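Local structure of probable amidase (Thermus thermophilus, 2DC0) at residues A[74-79]-A[191-196]; A[90-95]-A[195-200]; A[102-107]-A[221-226]; A[117-122]-A[307-312]. The protein is a probable amidase of unproven function, a member of the amidase family built around a mixed beta-sheet flanked by helices. One frame throughout, in Å; residues are numbered along the deposited sequence.

Interaction 1 (A[74-79]-A[191-196]); sequences DLFPVK and VSLEGA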
loop_
_atom_site.group_PDB
_atom_site.type_symbol
_atom_site.label_atom_id
_atom_site.label_comp_id
_atom_site.label_asym_id
_atom_site.label_seq_id
_atom_site.Cartn_x
_atom_site.Cartn_y
_atom_site.Cartn_z
ATOM N N ASP A 74 -7.900 12.407 -24.160
ATOM C CA ASP A 74 -7.226 13.697 -24.321
ATOM C C ASP A 74 -6.410 14.304 -23.180
ATOM O O ASP A 74 -6.381 15.525 -23.029
ATOM C CB ASP A 74 -8.208 14.757 -24.850
ATOM C CG ASP A 74 -7.498 15.892 -25.579
ATOM O OD1 ASP A 74 -6.453 15.620 -26.210
ATOM O OD2 ASP A 74 -7.983 17.046 -25.542
ATOM N N LEU A 75 -5.745 13.468 -22.388
ATOM C CA LEU A 75 -4.870 13.969 -21.330
ATOM C C LEU A 75 -3.471 13.426 -21.599
ATOM O O LEU A 75 -2.508 13.795 -20.925
ATOM C CB LEU A 75 -5.360 13.550 -19.936
ATOM C CG LEU A 75 -5.592 12.077 -19.575
ATOM C CD1 LEU A 75 -4.274 11.333 -19.427
ATOM C CD2 LEU A 75 -6.368 12.035 -18.258
ATOM N N PHE A 76 -3.381 12.542 -22.594
ATOM C CA PHE A 76 -2.125 11.931 -23.027
ATOM C C PHE A 76 -1.659 12.668 -24.291
ATOM O O PHE A 76 -2.364 12.687 -25.303
ATOM C CB PHE A 76 -2.323 10.458 -23.416
ATOM C CG PHE A 76 -2.515 9.518 -22.255
ATOM C CD1 PHE A 76 -1.444 9.164 -21.437
ATOM C CD2 PHE A 76 -3.760 8.940 -22.015
ATOM C CE1 PHE A 76 -1.613 8.240 -20.397
ATOM C CE2 PHE A 76 -3.941 8.017 -20.982
ATOM C CZ PHE A 76 -2.867 7.666 -20.169
ATOM N N PRO A 77 -0.480 13.296 -24.249
ATOM C CA PRO A 77 -0.028 13.993 -25.457
ATOM C C PRO A 77 0.247 12.994 -26.585
ATOM O O PRO A 77 0.782 11.909 -26.355
ATOM C CB PRO A 77 1.237 14.701 -24.987
ATOM C CG PRO A 77 0.901 15.023 -23.555
ATOM C CD PRO A 77 0.306 13.721 -23.078
ATOM N N VAL A 78 -0.147 13.355 -27.800
ATOM C CA VAL A 78 0.076 12.502 -28.962
ATOM C C VAL A 78 0.698 13.392 -30.034
ATOM O O VAL A 78 0.247 14.516 -30.248
ATOM C CB VAL A 78 -1.260 11.904 -29.492
ATOM C CG1 VAL A 78 -1.029 11.177 -30.806
ATOM C CG2 VAL A 78 -1.849 10.948 -28.463
ATOM N N LYS A 79 1.737 12.898 -30.696
ATOM C CA LYS A 79 2.403 13.678 -31.734
ATOM C C LYS A 79 1.431 14.131 -32.814
ATOM O O LYS A 79 0.619 13.341 -33.305
ATOM C CB LYS A 79 3.522 12.865 -32.389
ATOM C CG LYS A 79 4.676 12.507 -31.474
ATOM C CD LYS A 79 5.794 11.848 -32.269
ATOM C CE LYS A 79 7.027 11.626 -31.407
ATOM N NZ LYS A 79 8.167 11.074 -32.197
ATOM N N VAL A 191 1.683 0.587 -15.919
ATOM C CA VAL A 191 1.704 1.316 -17.185
ATOM C C VAL A 191 2.129 2.742 -16.846
ATOM O O VAL A 191 1.515 3.400 -16.006
ATOM C CB VAL A 191 0.313 1.331 -17.865
ATOM C CG1 VAL A 191 0.364 2.162 -19.143
ATOM C CG2 VAL A 191 -0.114 -0.095 -18.196
ATOM N N SER A 192 3.191 3.212 -17.491
ATOM C CA SER A 192 3.710 4.545 -17.218
ATOM C C SER A 192 2.759 5.690 -17.509
ATOM O O SER A 192 2.090 5.719 -18.542
ATOM C CB SER A 192 5.007 4.784 -17.992
ATOM O OG SER A 192 5.451 6.113 -17.801
ATOM N N LEU A 193 2.711 6.638 -16.581
ATOM C CA LEU A 193 1.885 7.822 -16.733
ATOM C C LEU A 193 2.781 9.029 -16.996
ATOM O O LEU A 193 2.357 10.180 -16.859
ATOM C CB LEU A 193 1.036 8.045 -15.478
ATOM C CG LEU A 193 -0.279 7.256 -15.471
ATOM C CD1 LEU A 193 -0.921 7.310 -14.094
ATOM C CD2 LEU A 193 -1.218 7.836 -16.528
ATOM N N GLU A 194 4.030 8.758 -17.365
ATOM C CA GLU A 194 4.995 9.817 -17.664
ATOM C C GLU A 194 4.544 10.605 -18.900
ATOM O O GLU A 194 4.147 10.021 -19.910
ATOM C CB GLU A 194 6.380 9.202 -17.922
ATOM C CG GLU A 194 7.475 10.209 -18.253
ATOM C CD GLU A 194 8.771 9.538 -18.694
ATOM O OE1 GLU A 194 9.224 8.592 -18.015
ATOM O OE2 GLU A 194 9.345 9.959 -19.718
ATOM N N GLY A 195 4.591 11.931 -18.807
ATOM C CA GLY A 195 4.204 12.776 -19.922
ATOM C C GLY A 195 2.713 13.029 -20.040
ATOM O O GLY A 195 2.275 13.784 -20.904
ATOM N N ALA A 196 1.930 12.398 -19.173
ATOM C CA ALA A 196 0.485 12.570 -19.184
ATOM C C ALA A 196 0.061 13.556 -18.102
ATOM O O ALA A 196 0.720 13.681 -17.066
ATOM C CB ALA A 196 -0.203 11.231 -18.954
#
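Ala196 lays its CB against the ring of Phe76, 3.5 Å from CD1. A methyl suits this place because the aromatic ring comes close to the backbone that carries it. Leu193 supplies a longer arm: its CD2 lies 3.9 Å from Phe76 CE1, and the two side chains cross obliquely. Leu75 puts CD1 over the centre of the neighbouring Phe76 ring and also 4.1 Å from Ala196 CB. Its CG lies between the backbone N and the carbonyl carbon (chi1 56°), a placement leucine seldom adopts.

In the alpha/beta core of the amidase family these loops follow strands 69-73 and 182-185, and the Phe76 ring packs down on Leu164 and Thr166 of strand 163-166. Residues Leu193 to Ala196 form a type II beta turn, closed by the bond from Ala196 N to Leu193 O. Gly195 fills its third position, where phi is positive. An ST turn leads in, with Glu194 N donating to Ser192 OG over 3.0 Å.

Where the Pro77 ring meets the Gly195 carbonyl the contact is tight, and no hydrogen bond joins the loops. Pro77 CD stands 2.9 Å from Gly195 O, and the proline nitrogen has no hydrogen to offer. Gly195 O is thus buried against ring carbons, with no hydrogen-bonding partner in the model.

Interaction 2 (A[90-95]-A[195-200]); sequences PLPPLP and GALPLS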
loop_
_atom_site.group_PDB
_atom_site.type_symbol
_atom_site.label_atom_id
_atom_site.label_comp_id
_atom_site.label_asym_id
_atom_site.label_seq_id
_atom_site.Cartn_x
_atom_site.Cartn_y
_atom_site.Cartn_z
ATOM N N PRO A 90 -5.671 26.931 -18.759
ATOM C CA PRO A 90 -4.320 26.576 -19.196
ATOM C C PRO A 90 -3.864 25.317 -18.456
ATOM O O PRO A 90 -4.275 25.074 -17.318
ATOM C CB PRO A 90 -3.499 27.810 -18.820
ATOM C CG PRO A 90 -4.221 28.333 -17.609
ATOM C CD PRO A 90 -5.670 28.212 -18.030
ATOM N N LEU A 91 -3.029 24.512 -19.101
ATOM C CA LEU A 91 -2.538 23.286 -18.482
ATOM C C LEU A 91 -1.049 23.379 -18.158
ATOM O O LEU A 91 -0.320 24.171 -18.761
ATOM C CB LEU A 91 -2.776 22.097 -19.422
ATOM C CG LEU A 91 -4.234 21.824 -19.818
ATOM C CD1 LEU A 91 -4.290 20.691 -20.828
ATOM C CD2 LEU A 91 -5.049 21.485 -18.575
ATOM N N PRO A 92 -0.580 22.575 -17.190
ATOM C CA PRO A 92 0.842 22.600 -16.832
ATOM C C PRO A 92 1.622 22.136 -18.055
ATOM O O PRO A 92 1.045 21.567 -18.976
ATOM C CB PRO A 92 0.933 21.593 -15.686
ATOM C CG PRO A 92 -0.432 21.642 -15.076
ATOM C CD PRO A 92 -1.332 21.690 -16.288
ATOM N N PRO A 93 2.943 22.362 -18.073
ATOM C CA PRO A 93 3.773 21.949 -19.208
ATOM C C PRO A 93 3.799 20.433 -19.401
ATOM O O PRO A 93 3.968 19.672 -18.447
ATOM C CB PRO A 93 5.146 22.516 -18.850
ATOM C CG PRO A 93 5.144 22.452 -17.356
ATOM C CD PRO A 93 3.770 22.956 -17.007
ATOM N N LEU A 94 3.622 20.002 -20.642
ATOM C CA LEU A 94 3.632 18.583 -20.967
ATOM C C LEU A 94 4.500 18.336 -22.187
ATOM O O LEU A 94 4.670 19.217 -23.024
ATOM C CB LEU A 94 2.212 18.099 -21.258
ATOM C CG LEU A 94 1.237 18.106 -20.080
ATOM C CD1 LEU A 94 -0.184 17.930 -20.589
ATOM C CD2 LEU A 94 1.606 16.994 -19.104
ATOM N N PRO A 95 5.069 17.130 -22.299
ATOM C CA PRO A 95 5.914 16.810 -23.450
ATOM C C PRO A 95 5.056 16.594 -24.696
ATOM O O PRO A 95 3.823 16.573 -24.619
ATOM C CB PRO A 95 6.637 15.543 -23.000
ATOM C CG PRO A 95 5.604 14.878 -22.137
ATOM C CD PRO A 95 5.083 16.032 -21.317
ATOM N N GLY A 195 4.591 11.931 -18.807
ATOM C CA GLY A 195 4.204 12.776 -19.922
ATOM C C GLY A 195 2.713 13.029 -20.040
ATOM O O GLY A 195 2.275 13.784 -20.904
ATOM N N ALA A 196 1.930 12.398 -19.173
ATOM C CA ALA A 196 0.485 12.570 -19.184
ATOM C C ALA A 196 0.061 13.556 -18.102
ATOM O O ALA A 196 0.720 13.681 -17.066
ATOM C CB ALA A 196 -0.203 11.231 -18.954
ATOM N N LEU A 197 -1.040 14.257 -18.344
ATOM C CA LEU A 197 -1.544 15.210 -17.368
ATOM C C LEU A 197 -2.006 14.432 -16.144
ATOM O O LEU A 197 -2.875 13.574 -16.240
ATOM C CB LEU A 197 -2.728 15.992 -17.933
ATOM C CG LEU A 197 -3.411 16.902 -16.914
ATOM C CD1 LEU A 197 -2.484 18.067 -16.555
ATOM C CD2 LEU A 197 -4.712 17.426 -17.489
ATOM N N PRO A 198 -1.425 14.716 -14.977
ATOM C CA PRO A 198 -1.852 13.985 -13.781
ATOM C C PRO A 198 -3.078 14.585 -13.085
ATOM O O PRO A 198 -3.447 15.740 -13.319
ATOM C CB PRO A 198 -0.606 14.022 -12.898
ATOM C CG PRO A 198 0.006 15.356 -13.237
ATOM C CD PRO A 198 -0.174 15.461 -14.742
ATOM N N LEU A 199 -3.736 13.778 -12.259
ATOM C CA LEU A 199 -4.870 14.251 -11.477
ATOM C C LEU A 199 -4.360 14.062 -10.053
ATOM O O LEU A 199 -4.126 15.022 -9.324
ATOM C CB LEU A 199 -6.114 13.394 -11.712
ATOM C CG LEU A 199 -7.344 13.773 -10.873
ATOM C CD1 LEU A 199 -7.774 15.207 -11.159
ATOM C CD2 LEU A 199 -8.484 12.806 -11.193
ATOM N N SER A 200 -4.176 12.802 -9.682
ATOM C CA SER A 200 -3.644 12.427 -8.383
ATOM C C SER A 200 -2.485 11.487 -8.698
ATOM O O SER A 200 -2.701 10.323 -9.016
ATOM C CB SER A 200 -4.699 11.688 -7.563
ATOM O OG SER A 200 -4.121 11.125 -6.397
#
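Leu197 meets Leu94 at its base, then Pro92 and Leu91 at its two tips. Its CB is 4.2 Å from Leu94 CD1, the two side chains passing each other at a slant. CG stands anti to the backbone N (chi1 174°) and carries the branch towards the proline-rich segment. One methyl, CD1, packs on the ring of Pro92 at 3.8 Å from CD, these side chains lying at about a right angle. The other, CD2, meets Leu91 CD2 at 4.2 Å. A leucine suits this position because each arm of its fork finds a different apolar neighbour, and Ala85 also touches the side chain.

Leu94 works in the reverse direction. While CD1 faces the base of Leu197, its CD2 rests on the opposite backbone, 3.7 Å from Gly195 O and 3.9 Å from Leu197 N. Next to it Pro95 lies on Gly195, with CG only 3.4 Å from the glycine CA, closer than carbon pairs usually come. Glycine, having no CB, lets the ring approach so near. No hydrogen bond joins the two segments, and the prolines, which lack an N-H, are suited to a contact made by carbon surfaces.

Pro92 and Pro198 both touch Ile296 of helix 281-296. This is loop-on-loop packing in the amidase alpha/beta fold: the extended, proline-rich connection between strand 69-73 and helix 99-106 lies against the loop joining the antiparallel neighbouring strands 182-185 and 206-210.

Interaction 3 (A[102-107]-A[221-226]); sequences RRLREA and EILAGE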
loop_
_atom_site.group_PDB
_atom_site.type_symbol
_atom_site.label_atom_id
_atom_site.label_comp_id
_atom_site.label_asym_id
_atom_site.label_seq_id
_atom_site.Cartn_x
_atom_site.Cartn_y
_atom_site.Cartn_z
ATOM N N ARG A 102 3.841 6.422 -26.645
ATOM C CA ARG A 102 5.033 5.987 -27.362
ATOM C C ARG A 102 5.054 4.461 -27.423
ATOM O O ARG A 102 5.499 3.880 -28.412
ATOM C CB ARG A 102 6.290 6.504 -26.656
ATOM C CG ARG A 102 7.591 6.036 -27.285
ATOM C CD ARG A 102 8.801 6.724 -26.661
ATOM N NE ARG A 102 8.797 8.163 -26.912
ATOM C CZ ARG A 102 8.244 9.073 -26.111
ATOM N NH1 ARG A 102 7.645 8.702 -24.987
ATOM N NH2 ARG A 102 8.285 10.361 -26.439
ATOM N N ARG A 103 4.573 3.816 -26.363
ATOM C CA ARG A 103 4.524 2.357 -26.323
ATOM C C ARG A 103 3.617 1.865 -27.445
ATOM O O ARG A 103 3.951 0.924 -28.158
ATOM C CB ARG A 103 3.974 1.871 -24.979
ATOM C CG ARG A 103 4.973 1.901 -23.824
ATOM C CD ARG A 103 6.014 0.805 -23.980
ATOM N NE ARG A 103 6.993 0.795 -22.894
ATOM C CZ ARG A 103 8.008 -0.061 -22.819
ATOM N NH1 ARG A 103 8.173 -0.977 -23.765
ATOM N NH2 ARG A 103 8.862 -0.003 -21.807
ATOM N N LEU A 104 2.468 2.516 -27.601
ATOM C CA LEU A 104 1.517 2.132 -28.632
ATOM C C LEU A 104 2.050 2.454 -30.023
ATOM O O LEU A 104 1.997 1.617 -30.924
ATOM C CB LEU A 104 0.180 2.847 -28.416
ATOM C CG LEU A 104 -0.594 2.534 -27.128
ATOM C CD1 LEU A 104 -1.814 3.431 -27.059
ATOM C CD2 LEU A 104 -1.009 1.066 -27.088
ATOM N N ARG A 105 2.568 3.666 -30.196
ATOM C CA ARG A 105 3.098 4.083 -31.494
ATOM C C ARG A 105 4.259 3.204 -31.956
ATOM O O ARG A 105 4.295 2.773 -33.109
ATOM C CB ARG A 105 3.535 5.555 -31.445
ATOM C CG ARG A 105 4.127 6.093 -32.756
ATOM C CD ARG A 105 4.427 7.588 -32.654
ATOM N NE ARG A 105 5.462 7.887 -31.665
ATOM C CZ ARG A 105 6.760 7.647 -31.839
ATOM N NH1 ARG A 105 7.190 7.105 -32.971
ATOM N NH2 ARG A 105 7.630 7.945 -30.882
ATOM N N GLU A 106 5.209 2.929 -31.067
ATOM C CA GLU A 106 6.340 2.095 -31.464
ATOM C C GLU A 106 5.896 0.666 -31.763
ATOM O O GLU A 106 6.612 -0.086 -32.426
ATOM C CB GLU A 106 7.425 2.106 -30.387
ATOM C CG GLU A 106 7.976 3.496 -30.114
ATOM C CD GLU A 106 9.261 3.464 -29.316
ATOM O OE1 GLU A 106 9.352 2.661 -28.369
ATOM O OE2 GLU A 106 10.171 4.251 -29.630
ATOM N N ALA A 107 4.717 0.288 -31.274
ATOM C CA ALA A 107 4.201 -1.048 -31.539
ATOM C C ALA A 107 3.569 -1.065 -32.932
ATOM O O ALA A 107 3.197 -2.121 -33.439
ATOM C CB ALA A 107 3.170 -1.444 -30.480
ATOM N N GLU A 221 0.029 -5.738 -21.947
ATOM C CA GLU A 221 1.412 -6.201 -22.047
ATOM C C GLU A 221 2.223 -5.179 -22.841
ATOM O O GLU A 221 3.348 -4.837 -22.468
ATOM C CB GLU A 221 1.493 -7.557 -22.748
ATOM C CG GLU A 221 0.914 -8.718 -21.958
ATOM C CD GLU A 221 1.207 -10.051 -22.621
ATOM O OE1 GLU A 221 0.965 -10.170 -23.841
ATOM O OE2 GLU A 221 1.662 -10.984 -21.925
ATOM N N ILE A 222 1.643 -4.687 -23.932
ATOM C CA ILE A 222 2.311 -3.701 -24.770
ATOM C C ILE A 222 2.487 -2.387 -24.019
ATOM O O ILE A 222 3.547 -1.768 -24.078
ATOM C CB ILE A 222 1.510 -3.431 -26.072
ATOM C CG1 ILE A 222 1.371 -4.722 -26.883
ATOM C CG2 ILE A 222 2.186 -2.343 -26.889
ATOM C CD1 ILE A 222 2.679 -5.422 -27.337
ATOM N N LEU A 223 1.450 -1.966 -23.303
ATOM C CA LEU A 223 1.502 -0.719 -22.543
ATOM C C LEU A 223 2.492 -0.778 -21.392
ATOM O O LEU A 223 3.144 0.213 -21.072
ATOM C CB LEU A 223 0.116 -0.381 -21.994
ATOM C CG LEU A 223 -0.897 0.104 -23.033
ATOM C CD1 LEU A 223 -2.300 0.090 -22.433
ATOM C CD2 LEU A 223 -0.516 1.507 -23.489
ATOM N N ALA A 224 2.597 -1.946 -20.771
ATOM C CA ALA A 224 3.503 -2.139 -19.646
ATOM C C ALA A 224 4.909 -2.475 -20.128
ATOM O O ALA A 224 5.875 -2.319 -19.390
ATOM C CB ALA A 224 2.981 -3.255 -18.754
ATOM N N GLY A 225 5.011 -2.941 -21.367
ATOM C CA GLY A 225 6.305 -3.298 -21.914
ATOM C C GLY A 225 6.837 -4.592 -21.326
ATOM O O GLY A 225 8.046 -4.788 -21.238
ATOM N N GLU A 226 5.940 -5.480 -20.914
ATOM C CA GLU A 226 6.354 -6.751 -20.339
ATOM C C GLU A 226 5.263 -7.785 -20.557
ATOM O O GLU A 226 4.091 -7.436 -20.705
ATOM C CB GLU A 226 6.633 -6.589 -18.838
ATOM C CG GLU A 226 5.403 -6.207 -18.022
ATOM C CD GLU A 226 5.729 -5.853 -16.573
ATOM O OE1 GLU A 226 6.444 -6.634 -15.903
ATOM O OE2 GLU A 226 5.253 -4.798 -16.098
HETATM O O HOH W 1 5.868 -2.187 -25.421
#
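Leu104 and Leu223 cross at a slant between helices 99-106 and 213-224, the second of which stops in a Schellman motif with Gly225 as its C-prime residue. Glycine readily takes the positive phi required there, and Glu226 N bonds back to Glu221 O. On the buried side the packing is close and mainly between apolar side chains. Leu104 CD2 lies 3.7 Å from Leu223 CD2, and both leucines also rest on Leu164 of the central sheet. Ala107 CB meets Ile222 CG2 at 3.8 Å; the short alanine suits a place where that methyl nears the backbone at Arg103 O.

The outer side is looser and wetter. Here Arg103 lays its aliphatic chain across the carbonyl groups at the helix end. The bend at chi2 (-72°) puts CD 3.6 Å from Ile222 O, and the guanidinium continues over Gly225. The glycine CA lies above one face of that group, towards its rim and 3.5 Å from NH1. Arginine thus lays its methylenes on the carbonyls and its flat guanidinium over the glycine. No direct hydrogen bond spans the contact; instead a water accepts from Arg103 NH1 at 3.1 Å and donates to Ile222 O at 2.7 Å.

Interaction 4 (A[117-122]-A[307-312]); sequences MHEIAL and GFSPQV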
loop_
_atom_site.group_PDB
_atom_site.type_symbol
_atom_site.label_atom_id
_atom_site.label_comp_id
_atom_site.label_asym_id
_atom_site.label_seq_id
_atom_site.Cartn_x
_atom_site.Cartn_y
_atom_site.Cartn_z
HETATM N N MSE A 117 -13.334 13.860 -22.685
HETATM C CA MSE A 117 -13.214 13.329 -21.307
HETATM C C MSE A 117 -13.814 14.333 -20.347
HETATM O O MSE A 117 -13.957 15.514 -20.670
HETATM C CB MSE A 117 -11.738 13.109 -20.978
HETATM C CG MSE A 117 -10.873 14.319 -21.290
HETATM SE SE MSE A 117 -9.065 14.089 -20.652
HETATM C CE MSE A 117 -9.327 14.582 -18.783
ATOM N N HIS A 118 -14.131 13.906 -19.267
ATOM C CA HIS A 118 -14.685 14.787 -18.257
ATOM C C HIS A 118 -13.558 15.773 -17.985
ATOM O O HIS A 118 -12.390 15.377 -17.935
ATOM C CB HIS A 118 -15.027 14.002 -16.987
ATOM C CG HIS A 118 -15.894 14.762 -16.033
ATOM N ND1 HIS A 118 -17.254 14.563 -15.946
ATOM C CD2 HIS A 118 -15.604 15.769 -15.177
ATOM C CE1 HIS A 118 -17.767 15.415 -15.077
ATOM N NE2 HIS A 118 -16.786 16.158 -14.596
ATOM N N GLU A 119 -13.906 17.047 -17.812
ATOM C CA GLU A 119 -12.911 18.089 -17.585
ATOM C C GLU A 119 -11.808 17.732 -16.589
ATOM O O GLU A 119 -12.079 17.418 -15.427
ATOM C CB GLU A 119 -13.597 19.394 -17.174
ATOM C CG GLU A 119 -12.620 20.536 -16.914
ATOM C CD GLU A 119 -13.306 21.894 -16.875
ATOM O OE1 GLU A 119 -14.430 21.971 -16.342
ATOM O OE2 GLU A 119 -12.711 22.874 -17.362
ATOM N N ILE A 120 -10.572 17.826 -17.084
ATOM C CA ILE A 120 -9.326 17.503 -16.390
ATOM C C ILE A 120 -9.384 16.194 -15.623
ATOM O O ILE A 120 -8.629 15.991 -14.669
ATOM C CB ILE A 120 -8.830 18.626 -15.428
ATOM C CG1 ILE A 120 -9.850 18.886 -14.320
ATOM C CG2 ILE A 120 -8.511 19.886 -16.223
ATOM C CD1 ILE A 120 -9.329 19.714 -13.147
ATOM N N ALA A 121 -10.279 15.311 -16.061
ATOM C CA ALA A 121 -10.470 13.984 -15.468
ATOM C C ALA A 121 -11.035 14.041 -14.054
ATOM O O ALA A 121 -11.026 13.046 -13.338
ATOM C CB ALA A 121 -9.161 13.215 -15.467
ATOM N N LEU A 122 -11.538 15.202 -13.654
ATOM C CA LEU A 122 -12.088 15.345 -12.315
ATOM C C LEU A 122 -13.605 15.217 -12.333
ATOM O O LEU A 122 -14.330 16.196 -12.149
ATOM C CB LEU A 122 -11.671 16.690 -11.722
ATOM C CG LEU A 122 -12.010 16.947 -10.253
ATOM C CD1 LEU A 122 -11.531 15.780 -9.390
ATOM C CD2 LEU A 122 -11.344 18.241 -9.815
ATOM N N GLY A 307 -11.716 29.252 -16.633
ATOM C CA GLY A 307 -11.427 28.247 -17.636
ATOM C C GLY A 307 -11.947 26.888 -17.207
ATOM O O GLY A 307 -12.020 25.965 -18.017
ATOM N N PHE A 308 -12.300 26.770 -15.928
ATOM C CA PHE A 308 -12.826 25.528 -15.368
ATOM C C PHE A 308 -14.339 25.647 -15.218
ATOM O O PHE A 308 -14.853 26.730 -14.941
ATOM C CB PHE A 308 -12.224 25.255 -13.981
ATOM C CG PHE A 308 -10.749 24.963 -13.991
ATOM C CD1 PHE A 308 -10.261 23.780 -14.538
ATOM C CD2 PHE A 308 -9.845 25.867 -13.435
ATOM C CE1 PHE A 308 -8.894 23.502 -14.530
ATOM C CE2 PHE A 308 -8.478 25.600 -13.423
ATOM C CZ PHE A 308 -8.000 24.414 -13.972
ATOM N N SER A 309 -15.051 24.539 -15.399
ATOM C CA SER A 309 -16.507 24.546 -15.247
ATOM C C SER A 309 -16.821 24.693 -13.757
ATOM O O SER A 309 -15.962 24.432 -12.910
ATOM C CB SER A 309 -17.098 23.235 -15.767
ATOM O OG SER A 309 -16.597 22.126 -15.027
ATOM N N PRO A 310 -18.046 25.125 -13.413
ATOM C CA PRO A 310 -18.416 25.290 -12.000
ATOM C C PRO A 310 -18.157 24.041 -11.146
ATOM O O PRO A 310 -17.536 24.131 -10.084
ATOM C CB PRO A 310 -19.897 25.651 -12.074
ATOM C CG PRO A 310 -19.973 26.439 -13.355
ATOM C CD PRO A 310 -19.116 25.619 -14.303
ATOM N N GLN A 311 -18.631 22.887 -11.615
ATOM C CA GLN A 311 -18.461 21.611 -10.908
ATOM C C GLN A 311 -16.987 21.341 -10.617
ATOM O O GLN A 311 -16.603 21.096 -9.474
ATOM C CB GLN A 311 -19.018 20.449 -11.745
ATOM C CG GLN A 311 -19.040 19.087 -11.025
ATOM C CD GLN A 311 -18.717 17.905 -11.951
ATOM O OE1 GLN A 311 -19.323 16.822 -11.847
ATOM N NE2 GLN A 311 -17.750 18.105 -12.852
ATOM N N VAL A 312 -16.164 21.382 -11.660
ATOM C CA VAL A 312 -14.739 21.138 -11.493
ATOM C C VAL A 312 -14.089 22.192 -10.606
ATOM O O VAL A 312 -13.274 21.869 -9.747
ATOM C CB VAL A 312 -14.016 21.102 -12.857
ATOM C CG1 VAL A 312 -12.504 21.160 -12.655
ATOM C CG2 VAL A 312 -14.384 19.821 -13.596
#
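His118 and Gln311 reach towards each other tip to tip, and the amide as built donates from Gln311 NE2 to His118 NE2 over 2.8 Å. The bond is nearly straight and runs close to the plane of both groups, although ring and amide are turned 37° apart. Gly126 N donates to His118 ND1, which would put the ring proton on NE2, so the modelled amide is doubtful: a flip, its oxygen facing NE2, is probably the better reading.

Glu119 points across to the start of helix 310-321 with its chain extended, CG anti to the backbone N (chi1 180°). Its OE1 is gripped twice by Ser309. The hydroxyl OG donates from 2.5 Å, nearly along the C-O axis, while the backbone N donates from 2.8 Å on the syn side, 21° out of the carboxylate plane. Serine suits this N-cap position: besides holding the glutamate, its OG accepts a weak bond from Val312 N.

Beside this polar cluster lies an apolar one. Val312 puts CG2 against the stem of Glu119, 3.7 Å from its CB, and turns CG1 to Ile120 CD1 at 3.5 Å. Ile120 also meets the edge of the Phe308 ring, its CG2 being 4.0 Å from CE1, with the two side chains at about a right angle.

Glu119 OE2 has partners in Thr87 OG1 and Trp130 NE1. Met by several donors at a helix N-terminus, though OE2 also faces Gly307 O, the buried carboxylate is probably stabilised as the anion, and its charge probably favours the helix start.

From the N terminus, the chain leaves strand 69-73 through 74-79 and 90-95, forms helix 99-106 with 102-107, and passes strand 110-115 to reach 117-122. The partners follow in the same order, 191-196, 195-200, 221-226 and 307-312; interactions 1 and 2 end on one shared stretch, and every other pair crosses. Interactions 1 and 2 share Gly195 and Ala196 and are joined by a probable backbone bond between Leu75 and Leu197. Val191 packs on Leu223, connecting interaction 1 to the helix pair of interaction 3. Leu199 touches Ile120, and Met117 lies against Leu75, linking interaction 4, which adds helix 310-321. Interactions 3 and 4 do not touch, their centres being about 29 Å apart.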